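Local atomic coordinates of rhamnosidase B (Bacillus sp., PDB entry 2OKX), a protein that hydrolyses the glycosidic bonds of terminal alpha-L-rhamnose residues in rhamnosides, as an inverting glycoside hydrolase of family 78. Residues T838-P844 and L856-H862. Residues are numbered along the deposited sequence; the frame is centred on the assembly and turned at random.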
ATOM      1  N   THR A 838      -4.762  10.782  10.134  1.00 16.40           N
ATOM      2  CA  THR A 838      -3.830   9.658  10.133  1.00 18.18           C
ATOM      3  C   THR A 838      -2.413  10.233  10.132  1.00 18.37           C
ATOM      4  O   THR A 838      -2.224  11.423   9.877  1.00 17.87           O
ATOM      5  CB  THR A 838      -4.021   8.749   8.884  1.00 18.52           C
ATOM      6  OG1 THR A 838      -3.963   9.543   7.693  1.00 19.77           O
ATOM      7  CG2 THR A 838      -5.364   8.038   8.940  1.00 17.62           C
ATOM      8  N   CYS A 839      -1.420   9.392  10.412  1.00 17.73           N
ATOM      9  CA  CYS A 839      -0.028   9.830  10.465  1.00 17.31           C
ATOM     10  C   CYS A 839       0.678   9.829   9.116  1.00 18.25           C
ATOM     11  O   CYS A 839       0.664   8.830   8.388  1.00 17.64           O
ATOM     12  CB  CYS A 839       0.750   8.954  11.445  1.00 16.41           C
ATOM     13  SG  CYS A 839       0.005   8.940  13.086  1.00 17.87           S
ATOM     14  N   TRP A 840       1.320  10.952   8.815  1.00 17.37           N
ATOM     15  CA  TRP A 840       2.034  11.140   7.557  1.00 17.64           C
ATOM     16  C   TRP A 840       3.217  10.211   7.370  1.00 18.40           C
ATOM     17  O   TRP A 840       3.900   9.848   8.324  1.00 18.27           O
ATOM     18  CB  TRP A 840       2.547  12.577   7.436  1.00 15.43           C
ATOM     19  CG  TRP A 840       1.486  13.625   7.436  1.00 17.23           C
ATOM     20  CD1 TRP A 840       0.135  13.440   7.325  1.00 15.79           C
ATOM     21  CD2 TRP A 840       1.692  15.036   7.541  1.00 17.52           C
ATOM     22  NE1 TRP A 840      -0.512  14.655   7.358  1.00 15.48           N
ATOM     23  CE2 TRP A 840       0.421  15.649   7.489  1.00 17.38           C
ATOM     24  CE3 TRP A 840       2.830  15.843   7.674  1.00 19.83           C
ATOM     25  CZ2 TRP A 840       0.255  17.036   7.568  1.00 19.30           C
ATOM     26  CZ3 TRP A 840       2.664  17.222   7.754  1.00 20.70           C
ATOM     27  CH2 TRP A 840       1.384  17.803   7.700  1.00 20.70           C
ATOM     28  N   GLU A 841       3.465   9.860   6.114  1.00 18.09           N
ATOM     29  CA  GLU A 841       4.577   8.997   5.754  1.00 20.06           C
ATOM     30  C   GLU A 841       5.897   9.706   6.059  1.00 20.34           C
ATOM     31  O   GLU A 841       6.840   9.100   6.562  1.00 20.22           O
ATOM     32  CB  GLU A 841       4.503   8.679   4.259  1.00 20.34           C
ATOM     33  CG  GLU A 841       5.634   7.827   3.718  1.00 19.34           C
ATOM     34  CD  GLU A 841       5.562   7.684   2.201  1.00 21.76           C
ATOM     35  OE1 GLU A 841       6.290   6.838   1.644  1.00 20.17           O
ATOM     36  OE2 GLU A 841       4.777   8.425   1.565  1.00 19.84           O
ATOM     37  N   MET A 842       5.956  10.994   5.741  1.00 20.21           N
ATOM     38  CA  MET A 842       7.167  11.777   5.952  1.00 22.00           C
ATOM     39  C   MET A 842       6.843  13.162   6.476  1.00 22.62           C
ATOM     40  O   MET A 842       5.676  13.574   6.509  1.00 21.22           O
ATOM     41  CB  MET A 842       7.931  11.929   4.632  1.00 23.30           C
ATOM     42  CG  MET A 842       8.297  10.620   3.955  1.00 26.16           C
ATOM     43  SD  MET A 842       8.855  10.887   2.253  1.00 28.69           S
ATOM     44  CE  MET A 842       7.279  11.296   1.479  1.00 27.05           C
ATOM     45  N   TYR A 843       7.888  13.881   6.879  1.00 21.55           N
ATOM     46  CA  TYR A 843       7.743  15.241   7.373  1.00 22.41           C
ATOM     47  C   TYR A 843       7.876  16.207   6.204  1.00 24.03           C
ATOM     48  O   TYR A 843       8.464  15.871   5.174  1.00 22.45           O
ATOM     49  CB  TYR A 843       8.821  15.550   8.415  1.00 22.46           C
ATOM     50  CG  TYR A 843       8.613  14.849   9.734  1.00 21.10           C
ATOM     51  CD1 TYR A 843       9.662  14.176  10.361  1.00 21.80           C
ATOM     52  CD2 TYR A 843       7.365  14.862  10.359  1.00 23.03           C
ATOM     53  CE1 TYR A 843       9.473  13.531  11.581  1.00 21.16           C
ATOM     54  CE2 TYR A 843       7.167  14.222  11.579  1.00 21.83           C
ATOM     55  CZ  TYR A 843       8.226  13.558  12.183  1.00 21.53           C
ATOM     56  OH  TYR A 843       8.030  12.916  13.385  1.00 21.75           O
ATOM     57  N   PRO A 844       7.316  17.416   6.342  1.00 25.88           N
ATOM     58  CA  PRO A 844       7.395  18.419   5.277  1.00 27.55           C
ATOM     59  C   PRO A 844       8.820  18.945   5.137  1.00 30.45           C
ATOM     60  O   PRO A 844       9.657  18.738   6.018  1.00 29.94           O
ATOM     61  CB  PRO A 844       6.448  19.518   5.761  1.00 26.60           C
ATOM     62  CG  PRO A 844       5.481  18.794   6.628  1.00 28.02           C
ATOM     63  CD  PRO A 844       6.372  17.841   7.387  1.00 26.38           C
ATOM     64  N   LEU A 856       3.306  18.206   1.636  1.00 25.14           N
ATOM     65  CA  LEU A 856       3.546  17.950   3.048  1.00 23.89           C
ATOM     66  C   LEU A 856       4.164  16.563   3.196  1.00 22.89           C
ATOM     67  O   LEU A 856       5.039  16.343   4.037  1.00 23.36           O
ATOM     68  CB  LEU A 856       2.223  18.023   3.828  1.00 22.18           C
ATOM     69  CG  LEU A 856       1.561  19.404   3.883  1.00 24.77           C
ATOM     70  CD1 LEU A 856       0.135  19.298   4.429  1.00 23.81           C
ATOM     71  CD2 LEU A 856       2.407  20.329   4.752  1.00 24.67           C
ATOM     72  N   THR A 857       3.707  15.638   2.356  1.00 21.67           N
ATOM     73  CA  THR A 857       4.157  14.250   2.377  1.00 21.07           C
ATOM     74  C   THR A 857       3.526  13.562   1.167  1.00 21.55           C
ATOM     75  O   THR A 857       2.627  14.125   0.538  1.00 20.67           O
ATOM     76  CB  THR A 857       3.658  13.547   3.667  1.00 20.94           C
ATOM     77  OG1 THR A 857       4.068  12.173   3.677  1.00 18.76           O
ATOM     78  CG2 THR A 857       2.136  13.615   3.741  1.00 23.94           C
ATOM     79  N   ARG A 858       3.991  12.364   0.825  1.00 20.95           N
ATOM     80  CA  ARG A 858       3.386  11.644  -0.298  1.00 19.25           C
ATOM     81  C   ARG A 858       2.120  11.008   0.270  1.00 19.42           C
ATOM     82  O   ARG A 858       1.007  11.487   0.043  1.00 18.61           O
ATOM     83  CB  ARG A 858       4.316  10.549  -0.830  1.00 21.33           C
ATOM     84  CG  ARG A 858       3.668   9.731  -1.955  1.00 22.42           C
ATOM     85  CD  ARG A 858       4.447   8.472  -2.321  1.00 24.95           C
ATOM     86  NE  ARG A 858       4.565   7.528  -1.211  1.00 22.75           N
ATOM     87  CZ  ARG A 858       4.513   6.205  -1.351  1.00 25.18           C
ATOM     88  NH1 ARG A 858       4.334   5.670  -2.556  1.00 21.82           N
ATOM     89  NH2 ARG A 858       4.661   5.411  -0.294  1.00 23.02           N
ATOM     90  N   SER A 859       2.306   9.929   1.024  1.00 18.50           N
ATOM     91  CA  SER A 859       1.201   9.233   1.670  1.00 18.17           C
ATOM     92  C   SER A 859       0.866   9.932   2.989  1.00 19.66           C
ATOM     93  O   SER A 859       1.764  10.282   3.764  1.00 18.27           O
ATOM     94  CB  SER A 859       1.590   7.787   1.953  1.00 16.99           C
ATOM     95  OG  SER A 859       0.719   7.209   2.908  1.00 16.95           O
ATOM     96  N   HIS A 860      -0.423  10.136   3.243  1.00 18.15           N
ATOM     97  CA  HIS A 860      -0.858  10.788   4.471  1.00 18.60           C
ATOM     98  C   HIS A 860      -1.241   9.778   5.544  1.00 19.12           C
ATOM     99  O   HIS A 860      -1.661  10.158   6.637  1.00 20.77           O
ATOM    100  CB  HIS A 860      -2.047  11.712   4.186  1.00 17.47           C
ATOM    101  CG  HIS A 860      -1.674  12.958   3.448  1.00 18.23           C
ATOM    102  ND1 HIS A 860      -1.738  14.210   4.022  1.00 17.84           N
ATOM    103  CD2 HIS A 860      -1.187  13.143   2.198  1.00 16.88           C
ATOM    104  CE1 HIS A 860      -1.303  15.110   3.158  1.00 19.14           C
ATOM    105  NE2 HIS A 860      -0.962  14.489   2.044  1.00 15.01           N
ATOM    106  N   CYS A 861      -1.091   8.494   5.234  1.00 18.18           N
ATOM    107  CA  CYS A 861      -1.451   7.440   6.178  1.00 19.10           C
ATOM    108  C   CYS A 861      -0.453   6.282   6.111  1.00 19.33           C
ATOM    109  O   CYS A 861      -0.617   5.366   5.311  1.00 19.35           O
ATOM    110  CB  CYS A 861      -2.869   6.934   5.861  1.00 17.41           C
ATOM    111  SG  CYS A 861      -3.531   5.676   6.998  1.00 19.36           S
ATOM    112  N   HIS A 862       0.579   6.342   6.950  1.00 18.41           N
ATOM    113  CA  HIS A 862       1.622   5.312   7.013  1.00 19.07           C
ATOM    114  C   HIS A 862       1.751   4.891   8.471  1.00 19.12           C
ATOM    115  O   HIS A 862       2.250   5.656   9.295  1.00 17.60           O
ATOM    116  CB  HIS A 862       2.969   5.875   6.532  1.00 18.25           C
ATOM    117  CG  HIS A 862       3.360   5.429   5.157  1.00 19.81           C
ATOM    118  ND1 HIS A 862       4.499   4.690   4.907  1.00 23.60           N
ATOM    119  CD2 HIS A 862       2.772   5.627   3.955  1.00 17.63           C
ATOM    120  CE1 HIS A 862       4.594   4.454   3.611  1.00 16.66           C
ATOM    121  NE2 HIS A 862       3.559   5.013   3.010  1.00 23.39           N
TER
HETATM  122  O   HOH W   1      -3.311  14.531   6.297  1.00 18.40           O
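Glu841 and Arg858 join the two limbs of the long loop between helices 817-833 and 868-876 of the (alpha/alpha)6 barrel, the catalytic fold of family 78. The ion pair is side-on: Arg858 NE reaches Glu841 OE2 at 2.9 Å, within the guanidinium plane and on the syn lone pair, whereas NH2 meets OE1 from above the carboxylate plane. Backbone Ser859 N also donates to OE2, nearly along its C-O axis, leaving that oxygen with two donors. With CG anti to the backbone N (chi1 178°), the extended Glu841 chain lies along His862, its CG over the centre of the ring face in a CH-pi contact, 3.4 Å from the centroid of His862. Glu572 binds Arg858 NH1, and a glycerol nearby is consistent with a pocket.

Backbone bonds hold the limbs together: His862 N to Cys839 O (2.9 Å) and Glu841 N to Ser859 O (2.9 Å). Ser859 O accepts a second hydrogen bond, from Thr857 OG1, which comes from the opposite face of its carbonyl plane to Glu841 N. The same hydroxyl oxygen accepts a hydrogen bond from Met842 N, so Thr857 bridges both limbs.

A second set of apolar and aromatic contacts is centred on Trp840. Over one indole face, Thr857 CG2 sits 4.1 Å from the five-membered ring centroid and Leu856 CB 4.2 Å from the six-membered one. His860 presents its edge toward the pyrrole face in an offset edge-to-face pair, planes at 73°; its NE2 is bound by Gln477, from the neighbouring beta domain. One water accepts from Trp840 NE1 at 3.0 Å and hydrogen-bonds His860 ND1 at 2.8 Å.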